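Local atomic coordinates of alkaline phosphatase D (PDB entry 2YEQ), a protein that hydrolyses phosphate mono- and diesters at an active site that contains iron and calcium. Residues 235-240 / 254-259; 289-294 / 345-350; 311-315 / 361-365; 433-437 / 472-476. All coordinates share one frame. Residue numbers count along the deposited sequence, not the author numbering.

The centres of all four contacts lie about 18 to 23 Å from the centre of the chain, and none touches another. Contact 4 is buried: two strands of different sheets meet through aromatic side chains, without a hydrogen bond between them. Contacts 1, 2 and 3 are partly buried. Contact 1 ties a turn to helix 228-245 through arginine and a water, contact 2 pairs two very short strands within loops by backbone hydrogen bonds, and contact 3 joins two helices by a phenylalanine stack and a salt bridge. Contacts 2 and 3 interleave along the chain, strand 347-348 leading into helix 356-368. Contacts 1 and 4 stand on opposite sides of the chain's centre, centres about 37 Å apart.

Contact 1: residues 235-240 / 254-259; sequences RAAAYQ and PNGPDM. With EDO (1,2-ethanediol), chain B; EDO (1,2-ethanediol), chain C.
A type II' beta turn, Asn255 to Asp258, packs against helix 228-245 in the loop from this helix to strand 263-267. The helical segment 235-240 meets the turn with Ala236 and Pro257 CA atoms 3.9 Å apart, while Gln240 and Pro254 CA atoms are 6.1 Å apart. Pro254 opens the loop segment, its CG 3.9 Å from Gln240 CA. Asn255, its CB directed away, closes the turn through its backbone: Asn255 N to Asp258 O 2.9 Å, Asp258 N to Asn255 O 3.1 Å. Gly256 (phi 54°, psi -129°) takes the first corner, where a CB would strike Pro257 CD; its C lies 3.6 Å from Ala236 CB. A water donates to both Gly256 O and Ala236 O, each 2.7 Å away. Pro257 O accepts from Arg235 NE and NH2, both at 2.8 Å, the guanidinium approaching edge-on from a side chain with chi1 and chi2 t, chi3 93°. Asp258 OD1 adds a long salt bridge to Arg235 NH2, 3.4 Å. Met259, extended (t, t, t), forms an oblique Met-aromatic contact with Tyr239, whose OH is hydrogen-bonded to Tyr217 OH; Met259 SD lies 5.2 Å from the ring centroid and Met259 CB 3.8 Å from Tyr239 CD2.

Contact 2: residues 289-294 / 345-350; sequences DGNKPP and PIYSMD. With PE5 (3,6,9,12,15,18,21,24-octaoxahexacosan-1-ol), chain E.
Three backbone hydrogen bonds join 289-294 to 345-350. Met349 N donates to Gly290 O (2.9 Å), and Lys292 and Tyr347 form a reciprocal pair, Lys292 N to Tyr347 O 2.9 Å and Tyr347 N to Lys292 O 2.8 Å. Tyr347 O also receives a CA-H...O contact from Asn291 CA at 3.1 Å. This is a minimal antiparallel ribbon of strands 291-292 and 347-348: Lys292-Tyr347 is the hydrogen-bonded pair (CA-CA 5.4 Å), Asn291-Ser348 the non-hydrogen-bonded one (4.5 Å). Asp289 and Gly290 enter it with positive phi (69° and 78°). Lys292, chi1 and chi2 m, curls back so that NZ donates to Asp289 O at 2.7 Å and also to Asn287 O. Asp289 OD2 accepts from Asn216, a ligand of a calcium ion, and Asp350 OD1 is held by Arg279, Arg282 and Gln285. Met349 (m, m) lays CB 3.8 Å from Asp289 CA, and Pro294 CD rests 3.8 Å from Pro345 CG and 4.0 Å from Tyr347 CD2.

Contact 3: residues 311-315 / 361-365; sequences EQWLF and RVINF
Phe315, Phe365 and Glu311 bury the greatest areas where segments 311-315 and 361-365, both helical, lie side by side. Phe315 (chi1 m) and Phe365 (chi1 t) reach across to form an offset stack, centroids 4.5 Å apart and planes within 1° of parallel. The displacement sets each CB over the partner's face: Phe315 CB is 3.8 Å from the Phe365 centroid and Phe365 CB 3.9 Å from the Phe315 centroid, two reciprocal CH-pi contacts. The far end of the Phe315 ring lies along the other helix, its CZ 3.4 Å from Arg361 O, its CE1 4.2 Å from Val362 CG2. Helices 308-320 and 356-368 run nearly parallel, their segment axes crossing at -21° and no closer than 11.1 Å; large side chains bridge the gap, and the closest CA atoms, of Phe315 and Phe365, are 7.0 Å apart. The two lead into adjacent parallel strands, 325-329 and 374-378, of one mixed sheet, and helix 356-368 is the beta-alpha-beta crossover between them in this calcineurin-like domain. One helical turn before the stack, Glu311 (t, t) forms a salt bridge with Arg361: NE donates to Glu311 OE2 at 2.8 Å. A water donates to Glu311 OE2 at 2.8 Å and accepts from Arg361 NH2 at 2.9 Å. Gln358 donates to the same OE2, and the carbonyls of Pro301 and Arg303 take the other arginine nitrogens.

Contact 4: residues 433-437 / 472-476; sequences IQFFN and RASFV
An aromatic core between two beta sheets is the setting here: strand 433-437 is an edge strand of one mixed sheet, and 472-476 belongs to strand 470-477 of another. The segment axes run roughly antiparallel, at 155°, and approach only to 9.0 Å; Phe435 and Ala473 CA atoms are 8.7 Å apart, Asn437 and Arg472 CA atoms 8.2 Å, so the contact is made mainly by side chains, with no hydrogen bond between the strands. Phe435 (chi1 t), its CB directed toward the second strand, lies with its CE1 3.6 Å from Ala473 CB and its CZ, at the ring edge, 3.9 Å from Arg472 CG. Phe475 (chi1 m) brings its CZ 3.5 Å from Phe435 CB; the rings meet obliquely, centroids 5.2 Å apart and planes at 56°. Tyr456, on neighbouring strand 451-459, adds a further ring against Phe435. Arg472 (chi1 t, chi2 p) passes by Asn437 and makes its salt bridge with Asp418. Gln434, with psi near -9°, breaks the extended course of its strand, and with Phe435 it faces Ala386 of strand 384-390. That classic beta bulge lies where two mixed sheets pack against each other, as in the calcineurin-like metallophosphatase fold.

Contact 1: residues 235-240 / 254-259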
loop_
_atom_site.group_PDB
_atom_site.type_symbol
_atom_site.label_atom_id
_atom_site.label_comp_id
_atom_site.label_asym_id
_atom_site.label_seq_id
_atom_site.Cartn_x
_atom_site.Cartn_y
_atom_site.Cartn_z
ATOM N N ARG A 235 -6.652 -8.641 15.682
ATOM C CA ARG A 235 -5.836 -8.924 14.520
ATOM C C ARG A 235 -6.400 -10.064 13.686
ATOM O O ARG A 235 -6.386 -9.995 12.452
ATOM C CB ARG A 235 -4.375 -9.219 14.900
ATOM C CG ARG A 235 -3.415 -9.044 13.735
ATOM C CD ARG A 235 -1.964 -9.225 14.148
ATOM N NE ARG A 235 -1.483 -10.594 13.972
ATOM C CZ ARG A 235 -0.209 -10.956 14.099
ATOM N NH1 ARG A 235 0.690 -10.055 14.451
ATOM N NH2 ARG A 235 0.160 -12.208 13.901
ATOM N N ALA A 236 -6.918 -11.098 14.331
ATOM C CA ALA A 236 -7.578 -12.177 13.624
ATOM C C ALA A 236 -8.800 -11.689 12.811
ATOM O O ALA A 236 -8.978 -12.097 11.667
ATOM C CB ALA A 236 -7.987 -13.337 14.603
ATOM N N ALA A 237 -9.622 -10.842 13.411
ATOM C CA ALA A 237 -10.787 -10.253 12.742
ATOM C C ALA A 237 -10.361 -9.377 11.542
ATOM O O ALA A 237 -10.921 -9.500 10.456
ATOM C CB ALA A 237 -11.586 -9.436 13.715
ATOM N N ALA A 238 -9.381 -8.503 11.770
ATOM C CA ALA A 238 -8.856 -7.592 10.744
ATOM C C ALA A 238 -8.232 -8.326 9.581
ATOM O O ALA A 238 -8.458 -7.975 8.423
ATOM C CB ALA A 238 -7.834 -6.639 11.359
ATOM N N TYR A 239 -7.419 -9.333 9.879
ATOM C CA TYR A 239 -6.780 -10.115 8.828
ATOM C C TYR A 239 -7.783 -10.896 7.983
ATOM O O TYR A 239 -7.621 -10.974 6.746
ATOM C CB TYR A 239 -5.714 -11.056 9.396
ATOM C CG TYR A 239 -4.392 -10.420 9.818
ATOM C CD1 TYR A 239 -4.187 -9.053 9.774
ATOM C CD2 TYR A 239 -3.336 -11.219 10.236
ATOM C CE1 TYR A 239 -2.943 -8.487 10.148
ATOM C CE2 TYR A 239 -2.109 -10.681 10.598
ATOM C CZ TYR A 239 -1.920 -9.323 10.570
ATOM O OH TYR A 239 -0.704 -8.774 10.935
ATOM N N GLN A 240 -8.798 -11.486 8.629
ATOM C CA GLN A 240 -9.855 -12.194 7.903
ATOM C C GLN A 240 -10.606 -11.224 6.964
ATOM O O GLN A 240 -10.807 -11.539 5.795
ATOM C CB GLN A 240 -10.866 -12.889 8.844
ATOM C CG GLN A 240 -11.910 -13.706 8.038
ATOM C CD GLN A 240 -12.766 -14.671 8.873
ATOM O OE1 GLN A 240 -12.331 -15.211 9.904
ATOM N NE2 GLN A 240 -13.975 -14.933 8.388
ATOM N N PRO A 254 -6.052 -16.629 6.067
ATOM C CA PRO A 254 -5.525 -16.525 7.419
ATOM C C PRO A 254 -5.893 -17.730 8.272
ATOM O O PRO A 254 -6.804 -18.479 7.931
ATOM C CB PRO A 254 -6.168 -15.244 7.966
ATOM C CG PRO A 254 -7.393 -15.068 7.167
ATOM C CD PRO A 254 -7.091 -15.629 5.810
ATOM N N ASN A 255 -5.137 -17.929 9.340
ATOM C CA ASN A 255 -5.425 -18.938 10.347
ATOM C C ASN A 255 -5.274 -18.229 11.675
ATOM O O ASN A 255 -4.168 -17.946 12.125
ATOM C CB ASN A 255 -4.463 -20.113 10.235
ATOM C CG ASN A 255 -4.781 -21.229 11.228
ATOM O OD1 ASN A 255 -5.856 -21.282 11.790
ATOM N ND2 ASN A 255 -3.825 -22.100 11.454
ATOM N N GLY A 256 -6.412 -17.888 12.270
ATOM C CA GLY A 256 -6.464 -17.025 13.421
ATOM C C GLY A 256 -5.744 -15.713 13.153
ATOM O O GLY A 256 -5.975 -15.051 12.126
ATOM N N PRO A 257 -4.843 -15.345 14.053
ATOM C CA PRO A 257 -4.149 -14.072 13.931
ATOM C C PRO A 257 -2.957 -14.063 12.940
ATOM O O PRO A 257 -2.268 -13.051 12.852
ATOM C CB PRO A 257 -3.624 -13.857 15.349
ATOM C CG PRO A 257 -3.269 -15.250 15.792
ATOM C CD PRO A 257 -4.384 -16.103 15.246
ATOM N N ASP A 258 -2.723 -15.163 12.245
ATOM C CA ASP A 258 -1.572 -15.326 11.357
ATOM C C ASP A 258 -1.997 -15.412 9.902
ATOM O O ASP A 258 -2.993 -16.064 9.584
ATOM C CB ASP A 258 -0.806 -16.597 11.710
ATOM C CG ASP A 258 -0.385 -16.622 13.175
ATOM O OD1 ASP A 258 0.212 -15.634 13.657
ATOM O OD2 ASP A 258 -0.705 -17.606 13.852
ATOM N N MET A 259 -1.207 -14.791 9.015
ATOM C CA MET A 259 -1.569 -14.714 7.598
ATOM C C MET A 259 -0.340 -14.458 6.711
ATOM O O MET A 259 0.397 -13.492 6.926
ATOM C CB MET A 259 -2.603 -13.609 7.414
ATOM C CG MET A 259 -3.109 -13.443 5.994
ATOM S SD MET A 259 -4.583 -12.396 5.908
ATOM C CE MET A 259 -4.507 -11.890 4.168
HETATM C C1 EDO B . -9.215 -18.348 11.221
HETATM O O1 EDO B . -9.564 -19.726 11.143
HETATM C C2 EDO B . -10.342 -17.452 10.709
HETATM O O2 EDO B . -9.813 -16.281 10.087
HETATM C C1 EDO C . -11.203 -19.553 7.563
HETATM O O1 EDO C . -9.979 -18.801 7.566
HETATM C C2 EDO C . -12.427 -18.645 7.440
HETATM O O2 EDO C . -13.413 -18.969 8.420
HETATM O O HOH W 1 -8.164 -14.452 10.751
#

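Contact 2: residues 289-294 / 345-350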
loop_
_atom_site.group_PDB
_atom_site.type_symbol
_atom_site.label_atom_id
_atom_site.label_comp_id
_atom_site.label_asym_id
_atom_site.label_seq_id
_atom_site.Cartn_x
_atom_site.Cartn_y
_atom_site.Cartn_z
ATOM N N ASP A 289 7.836 4.963 21.113
ATOM C CA ASP A 289 7.341 5.349 19.785
ATOM C C ASP A 289 7.465 6.861 19.569
ATOM O O ASP A 289 8.096 7.582 20.354
ATOM C CB ASP A 289 5.868 4.877 19.597
ATOM C CG ASP A 289 5.518 4.510 18.128
ATOM O OD1 ASP A 289 6.262 4.919 17.182
ATOM O OD2 ASP A 289 4.496 3.814 17.931
ATOM N N GLY A 290 6.874 7.355 18.491
ATOM C CA GLY A 290 6.969 8.765 18.173
ATOM C C GLY A 290 8.331 9.081 17.551
ATOM O O GLY A 290 9.015 8.205 17.014
ATOM N N ASN A 291 8.704 10.348 17.620
ATOM C CA ASN A 291 9.963 10.828 17.077
ATOM C C ASN A 291 10.889 11.120 18.250
ATOM O O ASN A 291 10.602 11.996 19.044
ATOM C CB ASN A 291 9.715 12.081 16.235
ATOM C CG ASN A 291 8.705 11.835 15.105
ATOM O OD1 ASN A 291 7.734 12.562 14.943
ATOM N ND2 ASN A 291 8.921 10.801 14.360
ATOM N N LYS A 292 11.959 10.350 18.372
ATOM C CA LYS A 292 12.776 10.358 19.572
ATOM C C LYS A 292 14.249 10.277 19.209
ATOM O O LYS A 292 14.592 9.843 18.090
ATOM C CB LYS A 292 12.414 9.141 20.444
ATOM C CG LYS A 292 10.942 9.067 20.873
ATOM C CD LYS A 292 10.586 10.145 21.907
ATOM C CE LYS A 292 9.097 10.139 22.294
ATOM N NZ LYS A 292 8.624 8.786 22.728
ATOM N N PRO A 293 15.128 10.635 20.156
ATOM C CA PRO A 293 16.549 10.396 19.966
ATOM C C PRO A 293 16.815 8.924 19.875
ATOM O O PRO A 293 16.086 8.152 20.467
ATOM C CB PRO A 293 17.192 10.977 21.238
ATOM C CG PRO A 293 16.257 11.976 21.727
ATOM C CD PRO A 293 14.871 11.535 21.298
ATOM N N PRO A 294 17.818 8.505 19.111
ATOM C CA PRO A 294 18.237 7.123 19.177
ATOM C C PRO A 294 18.734 6.797 20.585
ATOM O O PRO A 294 19.060 7.711 21.341
ATOM C CB PRO A 294 19.402 7.051 18.190
ATOM C CG PRO A 294 19.943 8.422 18.153
ATOM C CD PRO A 294 18.825 9.358 18.459
ATOM N N PRO A 345 20.283 14.103 17.221
ATOM C CA PRO A 345 19.387 13.542 16.205
ATOM C C PRO A 345 18.028 13.140 16.799
ATOM O O PRO A 345 17.929 12.871 18.005
ATOM C CB PRO A 345 20.140 12.322 15.703
ATOM C CG PRO A 345 21.103 11.969 16.787
ATOM C CD PRO A 345 21.457 13.246 17.447
ATOM N N ILE A 346 16.992 13.154 15.954
ATOM C CA ILE A 346 15.626 12.740 16.299
ATOM C C ILE A 346 15.093 11.927 15.098
ATOM O O ILE A 346 15.192 12.379 13.940
ATOM C CB ILE A 346 14.741 13.930 16.579
ATOM C CG1 ILE A 346 15.269 14.716 17.786
ATOM C CG2 ILE A 346 13.247 13.510 16.832
ATOM C CD1 ILE A 346 14.740 16.115 17.834
ATOM N N TYR A 347 14.598 10.719 15.385
ATOM C CA TYR A 347 14.209 9.739 14.376
ATOM C C TYR A 347 12.801 9.210 14.631
ATOM O O TYR A 347 12.326 9.204 15.776
ATOM C CB TYR A 347 15.169 8.573 14.391
ATOM C CG TYR A 347 16.541 8.949 13.869
ATOM C CD1 TYR A 347 16.713 9.329 12.541
ATOM C CD2 TYR A 347 17.654 8.943 14.700
ATOM C CE1 TYR A 347 17.953 9.687 12.057
ATOM C CE2 TYR A 347 18.908 9.293 14.228
ATOM C CZ TYR A 347 19.048 9.665 12.904
ATOM O OH TYR A 347 20.276 10.017 12.421
ATOM N N SER A 348 12.159 8.734 13.562
ATOM C CA SER A 348 10.856 8.078 13.674
ATOM C C SER A 348 11.032 6.671 14.177
ATOM O O SER A 348 11.655 5.840 13.527
ATOM C CB SER A 348 10.126 8.054 12.331
ATOM O OG SER A 348 9.019 7.166 12.381
ATOM N N MET A 349 10.469 6.379 15.346
ATOM C CA MET A 349 10.655 5.058 15.955
ATOM C C MET A 349 9.845 3.982 15.246
ATOM O O MET A 349 10.124 2.789 15.377
ATOM C CB MET A 349 10.308 5.134 17.468
ATOM C CG MET A 349 11.263 6.043 18.242
ATOM S SD MET A 349 12.921 5.290 18.280
ATOM C CE MET A 349 13.893 6.347 17.192
ATOM N N ASP A 350 8.884 4.400 14.434
ATOM C CA ASP A 350 8.016 3.466 13.687
ATOM C C ASP A 350 8.516 3.146 12.269
ATOM O O ASP A 350 8.010 2.223 11.609
ATOM C CB ASP A 350 6.604 4.040 13.620
ATOM C CG ASP A 350 5.580 3.031 13.134
ATOM O OD1 ASP A 350 5.465 1.912 13.710
ATOM O OD2 ASP A 350 4.869 3.377 12.154
HETATM C C48 PE5 E . 22.387 5.924 10.458
HETATM C C50 PE5 E . 21.588 5.166 11.519
HETATM O O1 PE5 E . 20.195 5.534 11.489
HETATM C C1 PE5 E . 19.707 6.325 12.586
HETATM C C2 PE5 E . 18.980 5.482 13.642
HETATM O O2 PE5 E . 19.771 5.171 14.814
#

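Contact 3: residues 311-315 / 361-365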
loop_
_atom_site.group_PDB
_atom_site.type_symbol
_atom_site.label_atom_id
_atom_site.label_comp_id
_atom_site.label_asym_id
_atom_site.label_seq_id
_atom_site.Cartn_x
_atom_site.Cartn_y
_atom_site.Cartn_z
ATOM N N GLU A 311 13.373 -12.261 6.769
ATOM C CA GLU A 311 14.702 -11.722 6.494
ATOM C C GLU A 311 15.509 -12.681 5.609
ATOM O O GLU A 311 16.117 -12.253 4.616
ATOM C CB GLU A 311 15.447 -11.434 7.792
ATOM C CG GLU A 311 16.702 -10.602 7.600
ATOM C CD GLU A 311 17.448 -10.379 8.907
ATOM O OE1 GLU A 311 18.159 -11.311 9.318
ATOM O OE2 GLU A 311 17.338 -9.279 9.502
ATOM N N GLN A 312 15.504 -13.961 5.960
ATOM C CA GLN A 312 16.265 -14.955 5.233
ATOM C C GLN A 312 15.680 -15.174 3.832
ATOM O O GLN A 312 16.421 -15.353 2.857
ATOM C CB GLN A 312 16.325 -16.278 5.999
ATOM C CG GLN A 312 17.220 -17.343 5.358
ATOM C CD GLN A 312 18.673 -16.865 5.153
ATOM O OE1 GLN A 312 19.211 -16.887 4.028
ATOM N NE2 GLN A 312 19.305 -16.412 6.245
ATOM N N TRP A 313 14.356 -15.194 3.747
ATOM C CA TRP A 313 13.660 -15.306 2.476
ATOM C C TRP A 313 14.047 -14.140 1.568
ATOM O O TRP A 313 14.313 -14.325 0.395
ATOM C CB TRP A 313 12.143 -15.356 2.741
ATOM C CG TRP A 313 11.224 -15.057 1.580
ATOM C CD1 TRP A 313 10.713 -15.947 0.676
ATOM C CD2 TRP A 313 10.675 -13.773 1.235
ATOM N NE1 TRP A 313 9.889 -15.284 -0.216
ATOM C CE2 TRP A 313 9.846 -13.957 0.115
ATOM C CE3 TRP A 313 10.783 -12.499 1.784
ATOM C CZ2 TRP A 313 9.140 -12.918 -0.461
ATOM C CZ3 TRP A 313 10.085 -11.478 1.205
ATOM C CH2 TRP A 313 9.282 -11.691 0.083
ATOM N N LEU A 314 14.095 -12.941 2.116
ATOM C CA LEU A 314 14.440 -11.771 1.343
ATOM C C LEU A 314 15.872 -11.857 0.823
ATOM O O LEU A 314 16.123 -11.545 -0.349
ATOM C CB LEU A 314 14.281 -10.511 2.171
ATOM C CG LEU A 314 14.703 -9.194 1.537
ATOM C CD1 LEU A 314 13.919 -8.916 0.224
ATOM C CD2 LEU A 314 14.533 -8.049 2.519
ATOM N N PHE A 315 16.807 -12.243 1.694
ATOM C CA PHE A 315 18.217 -12.397 1.299
ATOM C C PHE A 315 18.364 -13.454 0.194
ATOM O O PHE A 315 19.108 -13.245 -0.774
ATOM C CB PHE A 315 19.092 -12.739 2.508
ATOM C CG PHE A 315 19.227 -11.620 3.517
ATOM C CD1 PHE A 315 18.683 -10.376 3.296
ATOM C CD2 PHE A 315 19.907 -11.839 4.705
ATOM C CE1 PHE A 315 18.817 -9.371 4.226
ATOM C CE2 PHE A 315 20.060 -10.831 5.639
ATOM C CZ PHE A 315 19.509 -9.603 5.402
ATOM N N ARG A 361 21.503 -5.039 8.546
ATOM C CA ARG A 361 21.594 -6.392 8.022
ATOM C C ARG A 361 21.187 -6.438 6.546
ATOM O O ARG A 361 21.828 -7.123 5.743
ATOM C CB ARG A 361 20.761 -7.391 8.841
ATOM C CG ARG A 361 21.308 -7.640 10.274
ATOM C CD ARG A 361 20.580 -8.805 10.942
ATOM N NE ARG A 361 19.222 -8.477 11.425
ATOM C CZ ARG A 361 18.924 -7.781 12.526
ATOM N NH1 ARG A 361 19.866 -7.215 13.275
ATOM N NH2 ARG A 361 17.642 -7.608 12.860
ATOM N N VAL A 362 20.137 -5.698 6.191
ATOM C CA VAL A 362 19.697 -5.659 4.807
ATOM C C VAL A 362 20.752 -4.983 3.907
ATOM O O VAL A 362 21.113 -5.515 2.859
ATOM C CB VAL A 362 18.324 -4.940 4.655
ATOM C CG1 VAL A 362 17.951 -4.781 3.159
ATOM C CG2 VAL A 362 17.222 -5.701 5.425
ATOM N N ILE A 363 21.248 -3.829 4.325
ATOM C CA ILE A 363 22.246 -3.114 3.552
ATOM C C ILE A 363 23.545 -3.919 3.433
ATOM O O ILE A 363 24.118 -3.989 2.357
ATOM C CB ILE A 363 22.494 -1.709 4.110
ATOM C CG1 ILE A 363 21.222 -0.862 3.949
ATOM C CG2 ILE A 363 23.657 -1.039 3.362
ATOM C CD1 ILE A 363 21.269 0.480 4.631
ATOM N N ASN A 364 23.990 -4.545 4.521
ATOM C CA ASN A 364 25.197 -5.369 4.495
ATOM C C ASN A 364 25.079 -6.506 3.527
ATOM O O ASN A 364 26.048 -6.837 2.821
ATOM C CB ASN A 364 25.568 -5.916 5.891
ATOM C CG ASN A 364 26.197 -4.863 6.778
ATOM O OD1 ASN A 364 26.533 -3.777 6.324
ATOM N ND2 ASN A 364 26.339 -5.176 8.067
ATOM N N PHE A 365 23.903 -7.122 3.472
ATOM C CA PHE A 365 23.722 -8.193 2.518
ATOM C C PHE A 365 23.791 -7.657 1.071
ATOM O O PHE A 365 24.406 -8.286 0.203
ATOM C CB PHE A 365 22.410 -8.929 2.733
ATOM C CG PHE A 365 22.266 -10.112 1.856
ATOM C CD1 PHE A 365 22.866 -11.301 2.188
ATOM C CD2 PHE A 365 21.607 -10.012 0.642
ATOM C CE1 PHE A 365 22.766 -12.398 1.350
ATOM C CE2 PHE A 365 21.509 -11.081 -0.194
ATOM C CZ PHE A 365 22.092 -12.285 0.145
HETATM O O HOH W 2 15.895 -9.680 11.821
#

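Contact 4: residues 433-437 / 472-476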
loop_
_atom_site.group_PDB
_atom_site.type_symbol
_atom_site.label_atom_id
_atom_site.label_comp_id
_atom_site.label_asym_id
_atom_site.label_seq_id
_atom_site.Cartn_x
_atom_site.Cartn_y
_atom_site.Cartn_z
ATOM N N ILE A 433 18.413 13.100 0.475
ATOM C CA ILE A 433 17.030 13.306 0.120
ATOM C C ILE A 433 16.933 14.368 -0.993
ATOM O O ILE A 433 17.334 15.520 -0.820
ATOM C CB ILE A 433 16.149 13.724 1.342
ATOM C CG1 ILE A 433 16.188 12.661 2.459
ATOM C CG2 ILE A 433 14.697 13.916 0.899
ATOM C CD1 ILE A 433 15.213 12.894 3.644
ATOM N N GLN A 434 16.324 13.976 -2.102
ATOM C CA GLN A 434 16.316 14.784 -3.320
ATOM C C GLN A 434 14.992 15.487 -3.584
ATOM O O GLN A 434 14.918 16.325 -4.485
ATOM C CB GLN A 434 16.620 13.877 -4.514
ATOM C CG GLN A 434 17.937 13.137 -4.414
ATOM C CD GLN A 434 19.090 14.111 -4.262
ATOM O OE1 GLN A 434 19.231 15.023 -5.075
ATOM N NE2 GLN A 434 19.875 13.963 -3.189
ATOM N N PHE A 435 13.945 15.161 -2.819
ATOM C CA PHE A 435 12.603 15.642 -3.146
ATOM C C PHE A 435 11.662 15.615 -1.942
ATOM O O PHE A 435 11.714 14.678 -1.176
ATOM C CB PHE A 435 12.032 14.756 -4.249
ATOM C CG PHE A 435 10.636 15.152 -4.714
ATOM C CD1 PHE A 435 10.394 16.397 -5.261
ATOM C CD2 PHE A 435 9.590 14.247 -4.643
ATOM C CE1 PHE A 435 9.135 16.742 -5.714
ATOM C CE2 PHE A 435 8.299 14.593 -5.091
ATOM C CZ PHE A 435 8.073 15.822 -5.615
ATOM N N PHE A 436 10.855 16.662 -1.786
ATOM C CA PHE A 436 9.711 16.658 -0.894
ATOM C C PHE A 436 8.540 17.338 -1.594
ATOM O O PHE A 436 8.729 18.365 -2.243
ATOM C CB PHE A 436 9.964 17.412 0.428
ATOM C CG PHE A 436 8.744 17.489 1.305
ATOM C CD1 PHE A 436 8.380 16.396 2.071
ATOM C CD2 PHE A 436 7.931 18.611 1.304
ATOM C CE1 PHE A 436 7.237 16.401 2.850
ATOM C CE2 PHE A 436 6.771 18.648 2.076
ATOM C CZ PHE A 436 6.424 17.532 2.868
ATOM N N ASN A 437 7.339 16.779 -1.423
ATOM C CA ASN A 437 6.083 17.410 -1.795
ATOM C C ASN A 437 4.940 16.946 -0.878
ATOM O O ASN A 437 4.956 15.812 -0.416
ATOM C CB ASN A 437 5.752 17.061 -3.246
ATOM C CG ASN A 437 4.591 17.845 -3.773
ATOM O OD1 ASN A 437 4.668 19.080 -3.978
ATOM N ND2 ASN A 437 3.501 17.164 -3.984
ATOM N N ARG A 472 4.076 16.438 -10.617
ATOM C CA ARG A 472 4.811 17.457 -9.865
ATOM C C ARG A 472 6.291 17.397 -10.201
ATOM O O ARG A 472 6.986 18.415 -10.280
ATOM C CB ARG A 472 4.649 17.265 -8.332
ATOM C CG ARG A 472 5.534 18.193 -7.480
ATOM C CD ARG A 472 5.097 19.591 -7.661
ATOM N NE ARG A 472 5.873 20.601 -6.962
ATOM C CZ ARG A 472 7.069 21.054 -7.334
ATOM N NH1 ARG A 472 7.714 20.544 -8.381
ATOM N NH2 ARG A 472 7.636 22.020 -6.637
ATOM N N ALA A 473 6.780 16.189 -10.360
ATOM C CA ALA A 473 8.167 15.996 -10.582
ATOM C C ALA A 473 8.384 14.597 -11.034
ATOM O O ALA A 473 7.592 13.679 -10.724
ATOM C CB ALA A 473 8.971 16.291 -9.300
ATOM N N SER A 474 9.471 14.438 -11.775
ATOM C CA SER A 474 9.861 13.167 -12.319
ATOM C C SER A 474 11.359 12.975 -12.094
ATOM O O SER A 474 12.158 13.920 -12.303
ATOM C CB SER A 474 9.512 13.115 -13.810
ATOM O OG SER A 474 9.982 11.898 -14.397
ATOM N N PHE A 475 11.736 11.767 -11.668
ATOM C CA PHE A 475 13.133 11.423 -11.375
ATOM C C PHE A 475 13.484 10.183 -12.112
ATOM O O PHE A 475 12.648 9.285 -12.273
ATOM C CB PHE A 475 13.355 11.237 -9.856
ATOM C CG PHE A 475 13.182 12.498 -9.067
ATOM C CD1 PHE A 475 11.942 12.863 -8.578
ATOM C CD2 PHE A 475 14.258 13.319 -8.810
ATOM C CE1 PHE A 475 11.781 14.033 -7.874
ATOM C CE2 PHE A 475 14.105 14.475 -8.087
ATOM C CZ PHE A 475 12.868 14.851 -7.638
ATOM N N VAL A 476 14.717 10.124 -12.606
ATOM C CA VAL A 476 15.239 8.915 -13.183
ATOM C C VAL A 476 16.487 8.433 -12.429
ATOM O O VAL A 476 17.279 9.242 -11.977
ATOM C CB VAL A 476 15.589 9.151 -14.667
ATOM C CG1 VAL A 476 16.320 7.960 -15.217
ATOM C CG2 VAL A 476 14.338 9.397 -15.459
#